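Local coordinates for protein phospho-2-dehydro-3-deoxyheptonate aldolase (Francisella tularensis, PDB 3TQK) that probably catalyses the condensation of phosphoenolpyruvate with D-erythrose 4-phosphate to DAHP, the first step of chorismate biosynthesis, and carries a bound manganese ion, at residues 53-58 and 84-89; 169-174 and 204-209; 18-23 and 122-127; 243-248 and 290-295; 269-274 and 320-325. All blocks are in the same frame, centred on the assembly; numbering follows the deposited sequence.

Interaction 1 (53-58 and 84-89); sequences VVVGPC and ILIIMR. With MN (manganese (II) ion), chain B.
Ile84 opens the pairing of two neighbouring parallel strands of a TIM barrel, 53-56 and 84-89, in a beta-alpha-beta unit whose helix is 63-80. Its CG2 meets Val53 CG2 obliquely at 4.0 Å. At Leu85 the O takes the bond from Val53 N (2.7 Å), nearly along the C=O axis. Ile86 lies side by side with Val55, both touching Leu73 of helix 63-80. Ile87 bonds twice, giving its N to Val53 O (2.8 Å) and receiving Val55 N on its O (3.0 Å). Selenomethionine Met88 stretches out so that CE packs across Pro57 CD at 4.1 Å. Arg89 N closes the strand pairing on Val55 O. The Arg89 side chain runs out extended from this last strand residue and brings its guanidinium edge to the loop after strand 53-56. NE reaches Pro57 O at 2.8 Å, while NE and NH2 grip Cys58 O side-on, NH2 on a lone pair at 2.9 Å. The backbone of a metal ligand is pinned: Cys58 SG lies 2.6 Å from manganese.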
# COMPACT_ATOMS: atom_id res chain seq x y z
N VAL A 53 -4.29 1.55 -26.12
CA VAL A 53 -5.60 1.16 -25.62
C VAL A 53 -5.46 -0.13 -24.85
O VAL A 53 -5.12 -1.18 -25.43
CB VAL A 53 -6.62 0.99 -26.76
CG1 VAL A 53 -7.96 0.53 -26.21
CG2 VAL A 53 -6.79 2.31 -27.52
N VAL A 54 -5.68 -0.04 -23.54
CA VAL A 54 -5.63 -1.17 -22.63
C VAL A 54 -7.07 -1.60 -22.42
O VAL A 54 -7.83 -0.91 -21.75
CB VAL A 54 -5.00 -0.80 -21.29
CG1 VAL A 54 -5.10 -1.99 -20.30
CG2 VAL A 54 -3.56 -0.35 -21.48
N VAL A 55 -7.43 -2.72 -23.02
CA VAL A 55 -8.81 -3.08 -23.17
C VAL A 55 -9.00 -4.54 -22.83
O VAL A 55 -8.25 -5.40 -23.27
CB VAL A 55 -9.31 -2.79 -24.61
CG1 VAL A 55 -8.52 -3.59 -25.63
CG2 VAL A 55 -10.79 -3.09 -24.74
N GLY A 56 -10.01 -4.83 -22.02
CA GLY A 56 -10.33 -6.21 -21.70
C GLY A 56 -11.27 -6.29 -20.52
O GLY A 56 -11.81 -5.27 -20.09
N PRO A 57 -11.48 -7.51 -20.01
CA PRO A 57 -12.36 -7.77 -18.87
C PRO A 57 -11.92 -7.05 -17.61
O PRO A 57 -10.73 -6.81 -17.42
CB PRO A 57 -12.24 -9.28 -18.68
CG PRO A 57 -11.86 -9.80 -20.02
CD PRO A 57 -10.96 -8.76 -20.60
N CYS A 58 -12.88 -6.72 -16.75
CA CYS A 58 -12.57 -6.10 -15.46
C CYS A 58 -11.52 -6.95 -14.74
O CYS A 58 -10.47 -6.45 -14.34
CB CYS A 58 -13.82 -5.94 -14.59
SG CYS A 58 -13.46 -5.41 -12.87
N ILE A 84 -3.44 2.86 -33.43
CA ILE A 84 -3.73 2.41 -32.07
C ILE A 84 -2.81 1.26 -31.70
O ILE A 84 -2.60 0.36 -32.50
CB ILE A 84 -5.19 1.91 -32.02
CG1 ILE A 84 -6.15 3.05 -31.76
CG2 ILE A 84 -5.39 0.89 -30.95
CD1 ILE A 84 -7.60 2.58 -31.86
N LEU A 85 -2.28 1.28 -30.48
CA LEU A 85 -1.60 0.11 -29.92
C LEU A 85 -2.56 -0.56 -28.94
O LEU A 85 -2.90 0.03 -27.91
CB LEU A 85 -0.30 0.49 -29.22
CG LEU A 85 0.49 -0.67 -28.60
CD1 LEU A 85 0.94 -1.69 -29.66
CD2 LEU A 85 1.69 -0.16 -27.81
N ILE A 86 -3.02 -1.77 -29.28
CA ILE A 86 -3.96 -2.52 -28.46
C ILE A 86 -3.18 -3.41 -27.52
O ILE A 86 -2.30 -4.17 -27.95
CB ILE A 86 -4.93 -3.38 -29.30
CG1 ILE A 86 -5.90 -2.48 -30.06
CG2 ILE A 86 -5.71 -4.32 -28.41
CD1 ILE A 86 -6.64 -3.16 -31.17
N ILE A 87 -3.48 -3.27 -26.23
CA ILE A 87 -2.89 -4.09 -25.19
C ILE A 87 -4.02 -4.73 -24.42
O ILE A 87 -4.92 -4.04 -23.95
CB ILE A 87 -2.06 -3.25 -24.20
CG1 ILE A 87 -0.93 -2.53 -24.94
CG2 ILE A 87 -1.49 -4.16 -23.09
CD1 ILE A 87 -0.11 -1.63 -24.06
N MSE A 88 -4.00 -6.05 -24.30
CA MSE A 88 -5.10 -6.71 -23.62
C MSE A 88 -4.97 -6.69 -22.11
O MSE A 88 -3.93 -7.05 -21.56
CB MSE A 88 -5.27 -8.15 -24.01
CG MSE A 88 -6.41 -8.74 -23.16
SE MSE A 88 -7.10 -10.22 -23.96
CE MSE A 88 -8.18 -11.03 -22.52
N ARG A 89 -6.08 -6.34 -21.48
CA ARG A 89 -6.18 -6.23 -20.04
C ARG A 89 -6.37 -7.63 -19.45
O ARG A 89 -7.36 -8.31 -19.74
CB ARG A 89 -7.37 -5.33 -19.73
CG ARG A 89 -7.60 -4.99 -18.29
CD ARG A 89 -9.00 -4.39 -18.12
NE ARG A 89 -9.36 -4.49 -16.71
CZ ARG A 89 -9.06 -3.58 -15.79
NH1 ARG A 89 -8.45 -2.46 -16.11
NH2 ARG A 89 -9.41 -3.80 -14.52
MN MN B . -12.70 -2.95 -12.72
O HOH W 1 -9.53 -1.12 -18.90
O HOH W 2 -8.59 -8.71 -17.28

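Interaction 2 (169-174 and 204-209); sequences HRELAS and HHFLST
Glu171 is wedged between two aromatic rings, and each ring offers its face to a different carbon of the side chain. With CG anti to the carbonyl carbon and the chain extended beyond it, CB sits over the Phe206 ring, 4.1 Å from the ring centroid, and CG over the His204 ring, 4.2 Å from that centroid. Glu171 crosses His204 at about a right angle and runs past Phe206 in the opposite direction, Glu171 OE1 3.2 Å from Phe206 CB. Phe206 keeps its CG in the crowded position between N and carbonyl carbon (chi1 78°), which brings CZ to 3.8 Å from Leu172 CA. Ser174 OG comes to the His204 ring edge, 3.4 Å from CD2, and donates a very short bond to Glu171 O (2.5 Å). The 169-173 part of this TIM-barrel helix crosses strand 205-209 of the hairpin 205-209/215-220 at 94°. No hydrogen bond links the segments, so CH-pi packing carries the contact. Glu171 OE2 makes a long, weak ion pair with Lys102 of the second subunit. That lysine also bonds His204 ND1, while NE2 bonds Ser199 O, consistent with a neutral imidazole accepting from the lysine at the dimer interface.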
# COMPACT_ATOMS: atom_id res chain seq x y z
N HIS A 169 5.31 -0.17 -3.41
CA HIS A 169 4.78 -0.20 -4.77
C HIS A 169 5.54 0.73 -5.72
O HIS A 169 5.80 0.37 -6.88
CB HIS A 169 3.27 0.06 -4.77
CG HIS A 169 2.50 -1.08 -4.19
ND1 HIS A 169 2.31 -1.24 -2.84
CD2 HIS A 169 1.95 -2.17 -4.78
CE1 HIS A 169 1.64 -2.36 -2.62
NE2 HIS A 169 1.41 -2.94 -3.79
N ARG A 170 5.92 1.91 -5.23
CA ARG A 170 6.80 2.79 -6.00
C ARG A 170 8.17 2.11 -6.20
O ARG A 170 8.70 2.08 -7.30
CB ARG A 170 6.94 4.13 -5.28
CG ARG A 170 5.63 4.88 -5.13
CD ARG A 170 5.69 5.97 -4.06
NE ARG A 170 4.48 6.79 -4.09
CZ ARG A 170 4.40 8.05 -3.66
NH1 ARG A 170 5.45 8.64 -3.12
NH2 ARG A 170 3.26 8.71 -3.74
N GLU A 171 8.69 1.49 -5.16
CA GLU A 171 9.97 0.79 -5.25
C GLU A 171 9.92 -0.38 -6.23
O GLU A 171 10.83 -0.57 -7.06
CB GLU A 171 10.35 0.28 -3.87
CG GLU A 171 10.64 1.41 -2.88
CD GLU A 171 10.75 0.95 -1.46
OE1 GLU A 171 10.28 -0.15 -1.11
OE2 GLU A 171 11.33 1.70 -0.66
N LEU A 172 8.86 -1.16 -6.11
CA LEU A 172 8.58 -2.28 -7.00
C LEU A 172 8.54 -1.81 -8.46
O LEU A 172 9.15 -2.42 -9.33
CB LEU A 172 7.23 -2.92 -6.62
CG LEU A 172 6.61 -3.91 -7.59
CD1 LEU A 172 7.47 -5.19 -7.66
CD2 LEU A 172 5.20 -4.24 -7.17
N ALA A 173 7.83 -0.72 -8.71
CA ALA A 173 7.70 -0.21 -10.06
C ALA A 173 9.04 0.22 -10.59
O ALA A 173 9.30 0.06 -11.78
CB ALA A 173 6.71 0.97 -10.11
N SER A 174 9.89 0.76 -9.71
CA SER A 174 11.23 1.22 -10.11
C SER A 174 12.14 0.08 -10.57
O SER A 174 13.19 0.34 -11.15
CB SER A 174 11.91 1.97 -8.96
OG SER A 174 12.43 1.07 -7.98
N HIS A 204 16.27 2.40 -6.12
CA HIS A 204 15.85 2.09 -4.77
C HIS A 204 16.52 0.78 -4.33
O HIS A 204 16.80 -0.09 -5.16
CB HIS A 204 14.32 1.92 -4.71
CG HIS A 204 13.55 3.19 -4.88
ND1 HIS A 204 13.30 4.05 -3.83
CD2 HIS A 204 12.99 3.76 -5.97
CE1 HIS A 204 12.61 5.09 -4.27
NE2 HIS A 204 12.40 4.93 -5.57
N HIS A 205 16.78 0.67 -3.03
CA HIS A 205 17.06 -0.60 -2.40
C HIS A 205 15.81 -0.98 -1.60
O HIS A 205 15.33 -0.19 -0.80
CB HIS A 205 18.27 -0.50 -1.47
CG HIS A 205 19.59 -0.53 -2.18
ND1 HIS A 205 20.00 0.48 -3.03
CD2 HIS A 205 20.61 -1.42 -2.13
CE1 HIS A 205 21.21 0.19 -3.50
NE2 HIS A 205 21.61 -0.94 -2.95
N PHE A 206 15.27 -2.17 -1.85
CA PHE A 206 14.09 -2.63 -1.11
C PHE A 206 14.02 -4.14 -1.01
O PHE A 206 14.69 -4.83 -1.76
CB PHE A 206 12.81 -2.08 -1.75
CG PHE A 206 12.36 -2.82 -3.00
CD1 PHE A 206 13.05 -2.70 -4.19
CD2 PHE A 206 11.20 -3.58 -2.99
CE1 PHE A 206 12.61 -3.35 -5.33
CE2 PHE A 206 10.76 -4.21 -4.13
CZ PHE A 206 11.47 -4.10 -5.30
N LEU A 207 13.21 -4.62 -0.08
CA LEU A 207 13.04 -6.04 0.14
C LEU A 207 11.99 -6.61 -0.81
O LEU A 207 10.88 -6.07 -0.93
CB LEU A 207 12.67 -6.27 1.59
CG LEU A 207 13.71 -5.76 2.58
CD1 LEU A 207 13.16 -5.81 4.00
CD2 LEU A 207 15.02 -6.53 2.45
N SER A 208 12.36 -7.69 -1.49
CA SER A 208 11.48 -8.35 -2.45
C SER A 208 11.78 -9.83 -2.42
O SER A 208 12.37 -10.31 -1.45
CB SER A 208 11.68 -7.79 -3.86
OG SER A 208 10.62 -8.20 -4.73
N THR A 209 11.37 -10.55 -3.46
CA THR A 209 11.55 -12.00 -3.50
C THR A 209 12.14 -12.43 -4.84
O THR A 209 11.94 -11.76 -5.86
CB THR A 209 10.22 -12.77 -3.20
OG1 THR A 209 9.24 -12.50 -4.21
CG2 THR A 209 9.66 -12.38 -1.82

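Interaction 3 (18-23 and 122-127); sequences VLIQDI and LARNLL
Helix 16-22 runs out at Ile23, the first residue to leave helical backbone angles, and there the chain comes closest to helix 116-132, with Ile23 CA 6.4 Å from Asn125 CA. The N-terminal helix is thereby fastened to the outside of the TIM barrel, on the helix that links strands 84-89 and 137-140. Ile23 slides past Arg124 in the opposite direction, its CB 3.7 Å from Arg124 NE, and sets CD1 against Asn125 CB at 3.9 Å. Ile20 crosses the extended Arg124 at about a right angle and lays CG1 over the centre of one guanidinium face, 3.7 Å from CZ. Two further partners fix the rotation of Arg124, Glu152 by a salt bridge to NH2 and Tyr149 O by a bond to NH1. The guanidinium edge is spent on the residue that follows the helix: Ile23 O lies in its plane and is gripped side-on by two nitrogens, NE at 2.8 Å and NH2 at 2.8 Å, the latter nearly along the C=O axis.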
# COMPACT_ATOMS: atom_id res chain seq x y z
N VAL A 18 9.81 -22.80 -10.73
CA VAL A 18 9.22 -24.07 -11.11
C VAL A 18 8.18 -23.81 -12.19
O VAL A 18 8.16 -24.48 -13.21
CB VAL A 18 8.63 -24.78 -9.88
CG1 VAL A 18 7.84 -25.99 -10.30
CG2 VAL A 18 9.75 -25.18 -8.90
N LEU A 19 7.33 -22.80 -11.98
CA LEU A 19 6.31 -22.49 -12.98
C LEU A 19 6.92 -21.99 -14.27
O LEU A 19 6.35 -22.21 -15.34
CB LEU A 19 5.31 -21.46 -12.45
CG LEU A 19 4.60 -21.77 -11.14
CD1 LEU A 19 3.26 -20.98 -11.03
CD2 LEU A 19 4.40 -23.24 -10.96
N ILE A 20 8.06 -21.31 -14.18
CA ILE A 20 8.79 -20.86 -15.37
C ILE A 20 9.37 -22.05 -16.15
O ILE A 20 9.34 -22.04 -17.37
CB ILE A 20 9.90 -19.82 -15.01
CG1 ILE A 20 9.23 -18.51 -14.55
CG2 ILE A 20 10.83 -19.54 -16.22
CD1 ILE A 20 10.14 -17.54 -13.81
N GLN A 21 9.86 -23.07 -15.45
CA GLN A 21 10.28 -24.30 -16.12
C GLN A 21 9.10 -25.01 -16.76
O GLN A 21 9.17 -25.41 -17.91
CB GLN A 21 10.98 -25.27 -15.16
CG GLN A 21 12.36 -24.77 -14.67
CD GLN A 21 13.30 -25.91 -14.27
OE1 GLN A 21 13.90 -26.57 -15.13
NE2 GLN A 21 13.46 -26.13 -12.95
N ASP A 22 8.02 -25.15 -16.01
CA ASP A 22 6.79 -25.79 -16.50
C ASP A 22 6.16 -25.03 -17.67
O ASP A 22 5.65 -25.64 -18.61
CB ASP A 22 5.76 -25.94 -15.37
CG ASP A 22 6.16 -26.99 -14.33
OD1 ASP A 22 7.07 -27.80 -14.58
OD2 ASP A 22 5.54 -27.01 -13.24
N ILE A 23 6.20 -23.69 -17.60
CA ILE A 23 5.50 -22.83 -18.56
C ILE A 23 6.51 -21.81 -19.11
O ILE A 23 6.52 -20.64 -18.70
CB ILE A 23 4.30 -22.11 -17.88
CG1 ILE A 23 3.34 -23.10 -17.20
CG2 ILE A 23 3.51 -21.28 -18.88
CD1 ILE A 23 2.33 -22.43 -16.27
N LEU A 122 -2.21 -21.02 -13.55
CA LEU A 122 -3.12 -20.71 -14.66
C LEU A 122 -2.97 -19.25 -15.15
O LEU A 122 -3.18 -18.97 -16.33
CB LEU A 122 -4.55 -21.03 -14.25
CG LEU A 122 -4.82 -22.51 -13.93
CD1 LEU A 122 -6.31 -22.75 -13.67
CD2 LEU A 122 -4.34 -23.45 -15.04
N ALA A 123 -2.60 -18.34 -14.26
CA ALA A 123 -2.40 -16.94 -14.62
C ALA A 123 -1.23 -16.83 -15.58
O ALA A 123 -1.34 -16.22 -16.65
CB ALA A 123 -2.17 -16.07 -13.38
N ARG A 124 -0.12 -17.45 -15.21
CA ARG A 124 1.05 -17.45 -16.07
C ARG A 124 0.72 -18.13 -17.39
O ARG A 124 1.09 -17.62 -18.44
CB ARG A 124 2.24 -18.14 -15.42
CG ARG A 124 3.51 -18.01 -16.25
CD ARG A 124 4.66 -18.82 -15.70
NE ARG A 124 5.71 -18.89 -16.71
CZ ARG A 124 6.54 -17.90 -17.00
NH1 ARG A 124 6.48 -16.75 -16.34
NH2 ARG A 124 7.43 -18.06 -17.96
N ASN A 125 0.05 -19.28 -17.33
CA ASN A 125 -0.27 -20.03 -18.54
C ASN A 125 -1.18 -19.23 -19.47
O ASN A 125 -1.05 -19.31 -20.69
CB ASN A 125 -0.87 -21.42 -18.24
CG ASN A 125 -0.45 -22.48 -19.27
OD1 ASN A 125 -0.25 -22.18 -20.44
ND2 ASN A 125 -0.32 -23.73 -18.84
N LEU A 126 -2.10 -18.46 -18.90
CA LEU A 126 -2.94 -17.58 -19.70
C LEU A 126 -2.10 -16.51 -20.42
O LEU A 126 -2.23 -16.28 -21.63
CB LEU A 126 -4.01 -16.91 -18.83
CG LEU A 126 -4.96 -15.94 -19.54
CD1 LEU A 126 -5.64 -16.60 -20.75
CD2 LEU A 126 -5.98 -15.43 -18.55
N LEU A 127 -1.23 -15.86 -19.66
CA LEU A 127 -0.36 -14.84 -20.21
C LEU A 127 0.58 -15.41 -21.26
O LEU A 127 0.84 -14.77 -22.29
CB LEU A 127 0.44 -14.16 -19.11
CG LEU A 127 -0.37 -13.23 -18.22
CD1 LEU A 127 0.44 -12.94 -16.98
CD2 LEU A 127 -0.77 -11.93 -18.96

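Interaction 4 (243-248 and 290-295); sequences HVDDCI and SNDIFG
Asp292 OD2 has one clear grip, a short bond of 2.6 Å donated by a water. The same water gives its other hydrogen to Asp245 OD1 at 2.7 Å, so it sits between two carboxylates whose planes are 88° apart. Asp292 OD2 and Asp245 OD1 are 4.1 Å apart; the like charges would repel, and the bridging water may ease this. Asp292 is set in place by an ST turn, its backbone N donating to Ser290 OG at 3.2 Å. Here helix 241-253 of the TIM barrel passes the start of strand 293-299, the last barrel strand. Strand 260-263, which follows the helix in the chain, is its neighbour in the barrel, and Val244 and Ile293 both touch its Ile262. Beside this water bridge the packing is aliphatic. Val244 puts CG1, anti to the backbone N, 4.0 Å from Asp292 CB and at a right angle to Ile293, whose CG1 is 4.1 Å from it. One helical turn on, Ile248 crosses Asp292 obliquely, with Ile248 CG1 3.9 Å from Asp292 CG.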
# COMPACT_ATOMS: atom_id res chain seq x y z
N HIS A 243 -8.83 18.93 -16.36
CA HIS A 243 -8.12 17.98 -15.50
C HIS A 243 -6.82 17.47 -16.14
O HIS A 243 -5.82 17.22 -15.45
CB HIS A 243 -9.05 16.80 -15.16
CG HIS A 243 -10.16 17.14 -14.22
ND1 HIS A 243 -11.44 17.43 -14.65
CD2 HIS A 243 -10.17 17.27 -12.87
CE1 HIS A 243 -12.19 17.72 -13.60
NE2 HIS A 243 -11.45 17.63 -12.51
N VAL A 244 -6.84 17.31 -17.46
CA VAL A 244 -5.65 16.84 -18.16
C VAL A 244 -4.55 17.89 -18.15
O VAL A 244 -3.40 17.56 -17.88
CB VAL A 244 -5.99 16.40 -19.60
CG1 VAL A 244 -4.72 16.02 -20.35
CG2 VAL A 244 -6.98 15.24 -19.58
N ASP A 245 -4.90 19.15 -18.42
CA ASP A 245 -3.96 20.28 -18.33
C ASP A 245 -3.33 20.37 -16.94
O ASP A 245 -2.13 20.60 -16.82
CB ASP A 245 -4.64 21.64 -18.62
CG ASP A 245 -4.99 21.84 -20.09
OD1 ASP A 245 -4.47 21.13 -20.96
OD2 ASP A 245 -5.81 22.74 -20.38
N ASP A 246 -4.14 20.19 -15.89
CA ASP A 246 -3.66 20.27 -14.50
C ASP A 246 -2.66 19.17 -14.22
O ASP A 246 -1.62 19.41 -13.58
CB ASP A 246 -4.84 20.14 -13.53
CG ASP A 246 -4.39 20.08 -12.06
OD1 ASP A 246 -4.19 21.14 -11.44
OD2 ASP A 246 -4.25 18.97 -11.52
N CYS A 247 -2.97 17.97 -14.69
CA CYS A 247 -2.08 16.82 -14.51
C CYS A 247 -0.74 17.08 -15.20
O CYS A 247 0.32 16.87 -14.60
CB CYS A 247 -2.74 15.54 -15.06
SG CYS A 247 -1.79 14.05 -14.75
N ILE A 248 -0.81 17.53 -16.46
CA ILE A 248 0.39 17.90 -17.22
C ILE A 248 1.20 18.98 -16.49
O ILE A 248 2.43 18.85 -16.40
CB ILE A 248 0.04 18.38 -18.67
CG1 ILE A 248 -0.45 17.21 -19.52
CG2 ILE A 248 1.24 19.00 -19.34
CD1 ILE A 248 0.60 16.12 -19.74
N SER A 290 -4.59 17.92 -29.21
CA SER A 290 -3.48 17.92 -28.27
C SER A 290 -2.88 16.51 -28.19
O SER A 290 -3.59 15.52 -28.32
CB SER A 290 -3.97 18.38 -26.90
OG SER A 290 -3.02 18.15 -25.89
N ASN A 291 -1.57 16.44 -28.00
CA ASN A 291 -0.87 15.17 -27.88
C ASN A 291 -0.65 14.81 -26.39
O ASN A 291 0.15 13.93 -26.10
CB ASN A 291 0.47 15.21 -28.64
CG ASN A 291 0.30 15.07 -30.18
OD1 ASN A 291 -0.63 15.62 -30.76
ND2 ASN A 291 1.22 14.37 -30.82
N ASP A 292 -1.36 15.48 -25.48
CA ASP A 292 -1.20 15.23 -24.03
C ASP A 292 -1.71 13.87 -23.56
O ASP A 292 -1.13 13.27 -22.66
CB ASP A 292 -1.92 16.31 -23.20
CG ASP A 292 -1.24 17.67 -23.27
OD1 ASP A 292 -0.02 17.76 -23.53
OD2 ASP A 292 -1.94 18.67 -23.01
N ILE A 293 -2.83 13.43 -24.14
CA ILE A 293 -3.40 12.12 -23.84
C ILE A 293 -2.76 11.14 -24.80
O ILE A 293 -2.81 11.33 -26.01
CB ILE A 293 -4.93 12.10 -24.01
CG1 ILE A 293 -5.61 13.12 -23.08
CG2 ILE A 293 -5.48 10.70 -23.73
CD1 ILE A 293 -7.10 13.42 -23.41
N PHE A 294 -2.11 10.10 -24.26
CA PHE A 294 -1.53 9.04 -25.09
C PHE A 294 -2.33 7.75 -25.10
O PHE A 294 -2.14 6.93 -26.00
CB PHE A 294 -0.10 8.71 -24.66
CG PHE A 294 -0.00 7.77 -23.48
CD1 PHE A 294 -0.05 6.39 -23.66
CD2 PHE A 294 0.17 8.27 -22.19
CE1 PHE A 294 0.06 5.54 -22.59
CE2 PHE A 294 0.28 7.41 -21.10
CZ PHE A 294 0.22 6.04 -21.31
N GLY A 295 -3.19 7.56 -24.10
CA GLY A 295 -3.84 6.26 -23.90
C GLY A 295 -5.15 6.31 -23.14
O GLY A 295 -5.47 7.30 -22.48
O HOH W 3 -4.46 18.99 -22.59

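Interaction 5 (269-274 and 320-325); sequences SQKDHS and VTDKCV. With MN (manganese (II) ion), chain B.
The His273 ring is met at a slant by Lys323 CB, Cys324 O and Val325 CA, while the other flat group, the Asp322 carboxylate, is shared between a metal ion and a lysine. Both belong to loops beside the manganese site of this TIM barrel, one following helix 266-269 and the other leading to helix 327-344. Asp322 OD2 binds the ion at 2.3 Å, with Cys58, His266 and Glu299 as the other protein ligands. Lys271 reaches the same carboxylate by bending at chi2 (96°) and chi4 (98°); its NZ forms a salt bridge with Asp322, 3.3 Å to OD1 and a weak hydrogen bond of 3.1 Å to OD2. A positive charge there would be expected to favour the ionised carboxylate. Lys271 sits in a type I' turn from Ser269 to Asp272, and a water joins its O to Lys323 N. His273 holds CG in the crowded position between N and carbonyl carbon (chi1 67°), so the ring stands against the second loop. Its ND1, 3.4 Å from Lys323 CB, is buried by the contact and has no polar partner in the model. At the far end Val325 CG1 presses on His273 O at 3.1 Å.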
# COMPACT_ATOMS: atom_id res chain seq x y z
N SER A 269 -16.52 6.67 -15.42
CA SER A 269 -17.85 6.26 -15.88
C SER A 269 -18.81 6.18 -14.70
O SER A 269 -20.02 5.97 -14.88
CB SER A 269 -17.79 4.91 -16.61
OG SER A 269 -17.60 3.83 -15.72
N GLN A 270 -18.27 6.35 -13.49
CA GLN A 270 -19.01 6.18 -12.23
C GLN A 270 -19.60 4.77 -12.14
O GLN A 270 -20.72 4.58 -11.67
CB GLN A 270 -20.06 7.28 -12.05
CG GLN A 270 -19.44 8.67 -11.87
CD GLN A 270 -20.43 9.81 -12.03
OE1 GLN A 270 -21.10 9.94 -13.06
NE2 GLN A 270 -20.51 10.66 -11.01
N LYS A 271 -18.83 3.78 -12.60
CA LYS A 271 -19.22 2.36 -12.55
C LYS A 271 -20.31 1.97 -13.59
O LYS A 271 -20.69 0.80 -13.68
CB LYS A 271 -19.67 1.97 -11.13
CG LYS A 271 -18.91 0.79 -10.52
CD LYS A 271 -17.74 1.25 -9.62
CE LYS A 271 -16.78 0.11 -9.24
NZ LYS A 271 -15.56 0.07 -10.11
N ASP A 272 -20.79 2.95 -14.36
CA ASP A 272 -21.81 2.71 -15.38
C ASP A 272 -21.09 2.33 -16.68
O ASP A 272 -20.43 3.17 -17.28
CB ASP A 272 -22.66 3.97 -15.57
CG ASP A 272 -23.96 3.72 -16.33
OD1 ASP A 272 -24.09 2.65 -16.95
OD2 ASP A 272 -24.84 4.60 -16.30
N HIS A 273 -21.19 1.07 -17.10
CA HIS A 273 -20.52 0.61 -18.32
C HIS A 273 -20.99 1.32 -19.61
O HIS A 273 -20.22 1.46 -20.57
CB HIS A 273 -20.60 -0.92 -18.46
CG HIS A 273 -21.99 -1.44 -18.70
ND1 HIS A 273 -22.95 -1.51 -17.72
CD2 HIS A 273 -22.57 -1.96 -19.82
CE1 HIS A 273 -24.06 -2.03 -18.21
NE2 HIS A 273 -23.85 -2.31 -19.49
N SER A 274 -22.24 1.78 -19.62
CA SER A 274 -22.83 2.48 -20.77
C SER A 274 -22.44 3.96 -20.85
O SER A 274 -22.92 4.68 -21.73
CB SER A 274 -24.35 2.38 -20.71
OG SER A 274 -24.84 3.01 -19.53
N VAL A 320 -17.84 -11.04 -13.79
CA VAL A 320 -18.22 -11.45 -12.45
C VAL A 320 -17.89 -10.35 -11.43
O VAL A 320 -18.24 -10.46 -10.25
CB VAL A 320 -17.51 -12.77 -12.11
CG1 VAL A 320 -16.50 -12.59 -10.98
CG2 VAL A 320 -18.52 -13.88 -11.85
N THR A 321 -17.22 -9.29 -11.89
CA THR A 321 -16.90 -8.11 -11.08
C THR A 321 -17.56 -6.86 -11.70
O THR A 321 -18.79 -6.81 -11.79
CB THR A 321 -15.35 -7.95 -10.88
OG1 THR A 321 -14.68 -7.95 -12.14
CG2 THR A 321 -14.80 -9.06 -10.01
N ASP A 322 -16.77 -5.88 -12.15
CA ASP A 322 -17.35 -4.62 -12.65
C ASP A 322 -18.04 -4.82 -14.00
O ASP A 322 -17.73 -5.75 -14.75
CB ASP A 322 -16.30 -3.50 -12.75
CG ASP A 322 -15.73 -3.05 -11.38
OD1 ASP A 322 -16.45 -3.10 -10.36
OD2 ASP A 322 -14.56 -2.61 -11.36
N LYS A 323 -18.98 -3.93 -14.30
CA LYS A 323 -19.71 -3.97 -15.56
C LYS A 323 -18.80 -3.61 -16.73
O LYS A 323 -18.06 -2.63 -16.67
CB LYS A 323 -20.93 -3.04 -15.49
CG LYS A 323 -22.02 -3.53 -14.52
CD LYS A 323 -23.11 -2.48 -14.23
CE LYS A 323 -24.21 -3.07 -13.33
NZ LYS A 323 -25.04 -2.04 -12.66
N CYS A 324 -18.83 -4.44 -17.77
CA CYS A 324 -18.04 -4.23 -18.97
C CYS A 324 -18.95 -4.00 -20.17
O CYS A 324 -20.08 -4.50 -20.20
CB CYS A 324 -17.17 -5.46 -19.24
SG CYS A 324 -15.97 -5.87 -17.93
N VAL A 325 -18.46 -3.25 -21.16
CA VAL A 325 -19.13 -3.17 -22.46
C VAL A 325 -18.90 -4.47 -23.25
O VAL A 325 -17.93 -5.18 -23.01
CB VAL A 325 -18.67 -1.94 -23.29
CG1 VAL A 325 -18.93 -0.66 -22.51
CG2 VAL A 325 -17.19 -2.04 -23.68
MN MN B . -12.70 -2.95 -12.72
O HOH W 4 -19.94 -1.88 -12.37

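From the N terminus, 18-23 opens the first loop, which interaction 3 closes at 122-127 after 98 residues. Nested inside it, interaction 1 pairs the first two barrel strands. Interaction 2 follows in series, tying helix 167-173 to the hairpin strand 205-209 near the second subunit. Interactions 4 and 5 then cross: 243-248 opens, 269-274 opens before 290-295 closes the first, and 320-325 closes the second. Interaction 4 reaches strand 293-299, next to strand 51-56 of interaction 1, so both bear on the seam where the barrel closes. Interactions 1 and 5 touch and share the manganese, each supplying one ligand; interactions 3 and 4 lie on opposite sides of the chain's centre.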